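Local coordinates for ABC transporter periplasmic-binding protein YtfQ (Mycobacterium smegmatis, PDB 6HB0) that probably binds a sugar, apparently L-arabinofuranose, outside the cell membrane and delivers it to an ABC transporter for import, at residues 22-27 with 269-274; 66-71 with 90-95. All blocks are in the same frame, centred on the assembly; numbering follows the deposited sequence.

Contact 1: 22-27 with 269-274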
loop_
_atom_site.group_PDB
_atom_site.type_symbol
_atom_site.label_atom_id
_atom_site.label_comp_id
_atom_site.label_asym_id
_atom_site.label_seq_id
_atom_site.Cartn_x
_atom_site.Cartn_y
_atom_site.Cartn_z
ATOM N N LEU A 22 -13.377 -13.144 -16.446
ATOM C CA LEU A 22 -12.907 -11.877 -15.934
ATOM C C LEU A 22 -11.763 -11.423 -16.779
ATOM O O LEU A 22 -10.742 -12.076 -16.842
ATOM C CB LEU A 22 -12.417 -12.032 -14.508
ATOM C CG LEU A 22 -11.743 -10.805 -13.856
ATOM C CD1 LEU A 22 -12.708 -9.657 -13.797
ATOM C CD2 LEU A 22 -11.276 -11.092 -12.421
ATOM N N GLY A 23 -11.931 -10.276 -17.428
ATOM C CA GLY A 23 -10.810 -9.647 -18.097
ATOM C C GLY A 23 -10.097 -8.713 -17.142
ATOM O O GLY A 23 -10.738 -7.862 -16.532
ATOM N N PHE A 24 -8.785 -8.874 -17.004
ATOM C CA PHE A 24 -8.018 -7.995 -16.137
ATOM C C PHE A 24 -6.893 -7.294 -16.891
ATOM O O PHE A 24 -5.975 -7.959 -17.365
ATOM C CB PHE A 24 -7.394 -8.771 -14.989
ATOM C CG PHE A 24 -6.765 -7.876 -13.969
ATOM C CD1 PHE A 24 -7.539 -7.282 -12.995
ATOM C CD2 PHE A 24 -5.431 -7.537 -14.041
ATOM C CE1 PHE A 24 -6.982 -6.430 -12.060
ATOM C CE2 PHE A 24 -4.870 -6.659 -13.122
ATOM C CZ PHE A 24 -5.643 -6.125 -12.124
ATOM N N ALA A 25 -6.951 -5.967 -16.986
ATOM C CA ALA A 25 -5.886 -5.186 -17.647
ATOM C C ALA A 25 -4.940 -4.620 -16.593
ATOM O O ALA A 25 -5.275 -3.655 -15.839
ATOM C CB ALA A 25 -6.490 -4.086 -18.467
ATOM N N GLN A 26 -3.787 -5.270 -16.494
ATOM C CA GLN A 26 -2.699 -4.834 -15.643
ATOM C C GLN A 26 -2.004 -3.604 -16.244
ATOM O O GLN A 26 -2.028 -3.395 -17.453
ATOM C CB GLN A 26 -1.592 -5.899 -15.537
ATOM C CG GLN A 26 -2.046 -7.288 -15.207
ATOM C CD GLN A 26 -0.960 -8.344 -15.364
ATOM O OE1 GLN A 26 -0.458 -8.847 -14.363
ATOM N NE2 GLN A 26 -0.611 -8.699 -16.617
ATOM N N VAL A 27 -1.304 -2.887 -15.384
ATOM C CA VAL A 27 -0.445 -1.751 -15.761
ATOM C C VAL A 27 0.795 -2.169 -16.585
ATOM O O VAL A 27 0.930 -1.771 -17.745
ATOM C CB VAL A 27 0.083 -1.003 -14.506
ATOM C CG1 VAL A 27 0.720 0.315 -14.930
ATOM C CG2 VAL A 27 -1.007 -0.746 -13.486
ATOM N N PRO A 269 -8.728 -12.542 -3.564
ATOM C CA PRO A 269 -10.007 -13.210 -3.361
ATOM C C PRO A 269 -11.168 -12.285 -3.300
ATOM O O PRO A 269 -12.273 -12.617 -3.763
ATOM C CB PRO A 269 -9.817 -13.919 -2.019
ATOM C CG PRO A 269 -8.387 -14.225 -2.036
ATOM C CD PRO A 269 -7.747 -12.979 -2.566
ATOM N N GLU A 270 -10.948 -11.098 -2.769
ATOM C CA GLU A 270 -12.053 -10.138 -2.698
ATOM C C GLU A 270 -12.434 -9.657 -4.118
ATOM O O GLU A 270 -13.613 -9.449 -4.411
ATOM C CB GLU A 270 -11.779 -9.010 -1.695
ATOM C CG GLU A 270 -10.885 -7.867 -2.143
ATOM C CD GLU A 270 -9.390 -8.247 -2.223
ATOM O OE1 GLU A 270 -9.051 -8.925 -3.239
ATOM O OE2 GLU A 270 -8.541 -7.868 -1.326
ATOM N N LEU A 271 -11.461 -9.496 -5.002
ATOM C CA LEU A 271 -11.753 -9.181 -6.412
ATOM C C LEU A 271 -12.603 -10.275 -7.045
ATOM O O LEU A 271 -13.599 -10.000 -7.714
ATOM C CB LEU A 271 -10.437 -9.017 -7.184
ATOM C CG LEU A 271 -10.531 -8.874 -8.683
ATOM C CD1 LEU A 271 -11.433 -7.698 -9.020
ATOM C CD2 LEU A 271 -9.140 -8.719 -9.286
ATOM N N MET A 272 -12.231 -11.533 -6.823
ATOM C CA MET A 272 -12.983 -12.655 -7.430
ATOM C C MET A 272 -14.403 -12.689 -6.858
ATOM O O MET A 272 -15.358 -12.885 -7.572
ATOM C CB MET A 272 -12.289 -13.988 -7.216
ATOM C CG MET A 272 -10.889 -14.012 -7.781
ATOM S SD MET A 272 -10.802 -13.536 -9.529
ATOM C CE MET A 272 -9.198 -12.739 -9.540
ATOM N N ASP A 273 -14.526 -12.496 -5.562
ATOM C CA ASP A 273 -15.831 -12.442 -4.928
ATOM C C ASP A 273 -16.702 -11.283 -5.436
ATOM O O ASP A 273 -17.885 -11.454 -5.741
ATOM C CB ASP A 273 -15.662 -12.356 -3.423
ATOM C CG ASP A 273 -16.986 -12.259 -2.732
ATOM O OD1 ASP A 273 -17.797 -13.214 -2.873
ATOM O OD2 ASP A 273 -17.250 -11.215 -2.098
ATOM N N LEU A 274 -16.122 -10.094 -5.550
ATOM C CA LEU A 274 -16.805 -8.977 -6.152
ATOM C C LEU A 274 -17.165 -9.199 -7.611
ATOM O O LEU A 274 -18.225 -8.781 -8.053
ATOM C CB LEU A 274 -15.970 -7.688 -6.052
ATOM C CG LEU A 274 -15.873 -7.225 -4.626
ATOM C CD1 LEU A 274 -14.631 -6.357 -4.432
ATOM C CD2 LEU A 274 -17.136 -6.514 -4.186
#
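Strand 22-26, bearing L22 and F24, lies against helix 269-274, bearing L271 and M272, with the two axes 11.1 Å apart at closest approach and their N-to-C directions 134° apart. No hydrogen bond links the two segments; the contact is made by four buried apolar side chains.

L22 does most of the work for the strand. With its CG anti to the backbone N (chi1 174°), it reaches across the gap, and its CD2 methyl lies 3.8 Å from M272 SD, with M272 CE almost as near. The two side chains run at about a right angle, so that the leucine end abuts the thioether. M272 leaves the helix beside this interface, and bends in its chain return the sulfur and terminal methyl to the strand. L22 CD2 also rests 4.4 Å from L271 CG. Two residues along the strand, F24 offers the CE1 corner of its ring to L271 CD2 at 4.2 Å, in an oblique approach, while Q26 CG lies in the ring plane at its edge.

At the helix start the E270 carboxylate folds back on the backbone and ties the first turn to the loop before it. E270 OE1 accepts a hydrogen bond from L271 N through its anti lone pair at 3.0 Å and another from G268 N, while OE2 takes one from L267 N. Such a setting at a helix N terminus would probably favour the charged carboxylate.

This is helix-on-sheet packing in a Rossmann-like lobe of a periplasmic binding protein. The parallel strands 51-56 and 78-81 flank strand 21-26, adding L52, F54 and A80 to the apolar layer, and helix 38-48 lies beside helix 269-279, its I41 touching F24 and its A44, A45 and A48 touching M272.

Contact 2: 66-71 with 90-95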
loop_
_atom_site.group_PDB
_atom_site.type_symbol
_atom_site.label_atom_id
_atom_site.label_comp_id
_atom_site.label_asym_id
_atom_site.label_seq_id
_atom_site.Cartn_x
_atom_site.Cartn_y
_atom_site.Cartn_z
ATOM N N SER A 66 -7.175 -0.115 -25.180
ATOM C CA SER A 66 -7.310 -1.187 -26.184
ATOM C C SER A 66 -7.617 -2.539 -25.537
ATOM O O SER A 66 -8.474 -3.267 -26.000
ATOM C CB SER A 66 -6.033 -1.330 -27.026
ATOM O OG SER A 66 -5.839 -0.121 -27.742
ATOM N N ALA A 67 -6.917 -2.864 -24.456
ATOM C CA ALA A 67 -7.195 -4.125 -23.770
ATOM C C ALA A 67 -8.672 -4.165 -23.308
ATOM O O ALA A 67 -9.368 -5.152 -23.491
ATOM C CB ALA A 67 -6.206 -4.327 -22.638
ATOM N N ILE A 68 -9.172 -3.056 -22.769
ATOM C CA ILE A 68 -10.564 -3.014 -22.333
ATOM C C ILE A 68 -11.519 -3.239 -23.508
ATOM O O ILE A 68 -12.490 -4.003 -23.393
ATOM C CB ILE A 68 -10.854 -1.727 -21.568
ATOM C CG1 ILE A 68 -10.105 -1.771 -20.225
ATOM C CG2 ILE A 68 -12.334 -1.523 -21.319
ATOM C CD1 ILE A 68 -9.966 -0.399 -19.589
ATOM N N ARG A 69 -11.251 -2.587 -24.631
ATOM C CA ARG A 69 -12.079 -2.764 -25.816
ATOM C C ARG A 69 -12.055 -4.191 -26.324
ATOM O O ARG A 69 -13.085 -4.708 -26.721
ATOM C CB ARG A 69 -11.615 -1.837 -26.943
ATOM C CG ARG A 69 -11.864 -0.395 -26.610
ATOM C CD ARG A 69 -11.502 0.540 -27.726
ATOM N NE ARG A 69 -12.148 1.806 -27.403
ATOM C CZ ARG A 69 -11.615 2.988 -27.616
ATOM N NH1 ARG A 69 -10.411 3.086 -28.149
ATOM N NH2 ARG A 69 -12.285 4.073 -27.271
ATOM N N SER A 70 -10.890 -4.815 -26.288
ATOM C CA SER A 70 -10.787 -6.202 -26.703
ATOM C C SER A 70 -11.560 -7.130 -25.752
ATOM O O SER A 70 -12.248 -8.070 -26.206
ATOM C CB SER A 70 -9.336 -6.595 -26.842
ATOM O OG SER A 70 -9.208 -7.992 -26.843
ATOM N N PHE A 71 -11.539 -6.846 -24.449
ATOM C CA PHE A 71 -12.388 -7.623 -23.553
ATOM C C PHE A 71 -13.856 -7.467 -23.875
ATOM O O PHE A 71 -14.619 -8.440 -23.732
ATOM C CB PHE A 71 -12.187 -7.249 -22.060
ATOM C CG PHE A 71 -10.838 -7.567 -21.520
ATOM C CD1 PHE A 71 -10.177 -8.733 -21.877
ATOM C CD2 PHE A 71 -10.261 -6.743 -20.565
ATOM C CE1 PHE A 71 -8.924 -9.034 -21.364
ATOM C CE2 PHE A 71 -9.016 -7.051 -20.041
ATOM C CZ PHE A 71 -8.340 -8.199 -20.443
ATOM N N ASP A 90 -13.489 7.920 -19.082
ATOM C CA ASP A 90 -14.954 7.986 -19.168
ATOM C C ASP A 90 -15.500 7.432 -20.469
ATOM O O ASP A 90 -16.528 6.758 -20.458
ATOM C CB ASP A 90 -15.483 9.400 -18.945
ATOM C CG ASP A 90 -15.450 9.821 -17.502
ATOM O OD1 ASP A 90 -15.050 9.011 -16.622
ATOM O OD2 ASP A 90 -15.806 10.997 -17.244
ATOM N N ALA A 91 -14.804 7.675 -21.577
ATOM C CA ALA A 91 -15.238 7.192 -22.877
ATOM C C ALA A 91 -15.225 5.666 -22.949
ATOM O O ALA A 91 -16.241 5.054 -23.307
ATOM C CB ALA A 91 -14.361 7.736 -23.974
ATOM N N VAL A 92 -14.099 5.045 -22.636
ATOM C CA VAL A 92 -14.087 3.592 -22.671
ATOM C C VAL A 92 -15.039 2.938 -21.632
ATOM O O VAL A 92 -15.642 1.869 -21.865
ATOM C CB VAL A 92 -12.667 3.049 -22.608
ATOM C CG1 VAL A 92 -12.094 3.066 -21.203
ATOM C CG2 VAL A 92 -12.632 1.619 -23.116
ATOM N N LEU A 93 -15.214 3.594 -20.505
ATOM C CA LEU A 93 -16.180 3.161 -19.497
ATOM C C LEU A 93 -17.636 3.291 -19.974
ATOM O O LEU A 93 -18.485 2.520 -19.557
ATOM C CB LEU A 93 -15.965 3.910 -18.198
ATOM C CG LEU A 93 -14.650 3.528 -17.466
ATOM C CD1 LEU A 93 -14.479 4.294 -16.170
ATOM C CD2 LEU A 93 -14.497 2.060 -17.207
ATOM N N GLN A 94 -17.924 4.245 -20.851
ATOM C CA GLN A 94 -19.225 4.277 -21.515
ATOM C C GLN A 94 -19.413 3.111 -22.422
ATOM O O GLN A 94 -20.528 2.555 -22.464
ATOM C CB GLN A 94 -19.474 5.581 -22.279
ATOM C CG GLN A 94 -19.724 6.757 -21.342
ATOM C CD GLN A 94 -21.015 6.632 -20.535
ATOM O OE1 GLN A 94 -22.010 6.145 -21.024
ATOM N NE2 GLN A 94 -20.995 7.124 -19.304
ATOM N N GLU A 95 -18.346 2.708 -23.109
ATOM C CA GLU A 95 -18.387 1.514 -23.961
ATOM C C GLU A 95 -18.613 0.227 -23.154
ATOM O O GLU A 95 -19.330 -0.702 -23.623
ATOM C CB GLU A 95 -17.142 1.395 -24.839
ATOM C CG GLU A 95 -17.000 2.520 -25.858
ATOM C CD GLU A 95 -15.581 2.685 -26.431
ATOM O OE1 GLU A 95 -14.837 1.692 -26.543
ATOM O OE2 GLU A 95 -15.215 3.821 -26.816
#
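R69 and E95 join two helices that run side by side, their axes 10.2 Å apart and only 7° from parallel. From CB, the arginine sets out beside the interface with CG anti to its carbonyl carbon, and the chain stays extended as far as NE. Its CG passes 4.1 Å from V92 CG2, so the stem touches the valine at this one carbon. CG and then CD pass E95 OE1, and NE donates to that same oxygen at 2.8 Å in a nearly straight bond (170°). At the tip, NH2 donates to E95 OE2 at 3.0 Å, a less straight bond with its acceptor tilted slightly from the guanidinium plane. Both oxygens use their syn lone pairs, and with the guanidinium and carboxylate planes only 12° apart this is a side-on bidentate salt bridge; two bonds fix the rotation of both groups on the solvent side, where R69 is exposed and E95 partly so.

Beneath it the contact is apolar. I68 CG2 meets V92 CG2 at 3.6 Å, the two branched side chains crossing at about a right angle, with I65 also against V92.

Both helices cover one face of the parallel sheet. Helix 61-73 lies in the crossover from strand 51-56 to strand 78-81, and helix 90-98 in the next, from 78-81 to 103-106; I68 and L93 both settle on F81, the last residue of strand 78-81.

From the N terminus, the chain first lays down strand 21-26, one half of contact 1. Segments 66-71 and 90-95, on helices 61-73 and 90-98, soon follow and close the short loop of contact 2, 19 residues apart and local to this lobe. The chain then adds strands 103-106 and 120-122 to the lobe's sheet, builds the second lobe and returns with helix 269-279, closing contact 1 across 242 residues; contact 2 falls wholly within that larger loop. The two contacts occupy opposite faces of the same parallel sheet, their centres about 16 Å apart. Strand 21-26 joins them: F71 packs on the backbone of G23 and F24, and A67 CB lies 4.2 Å from A25 CB.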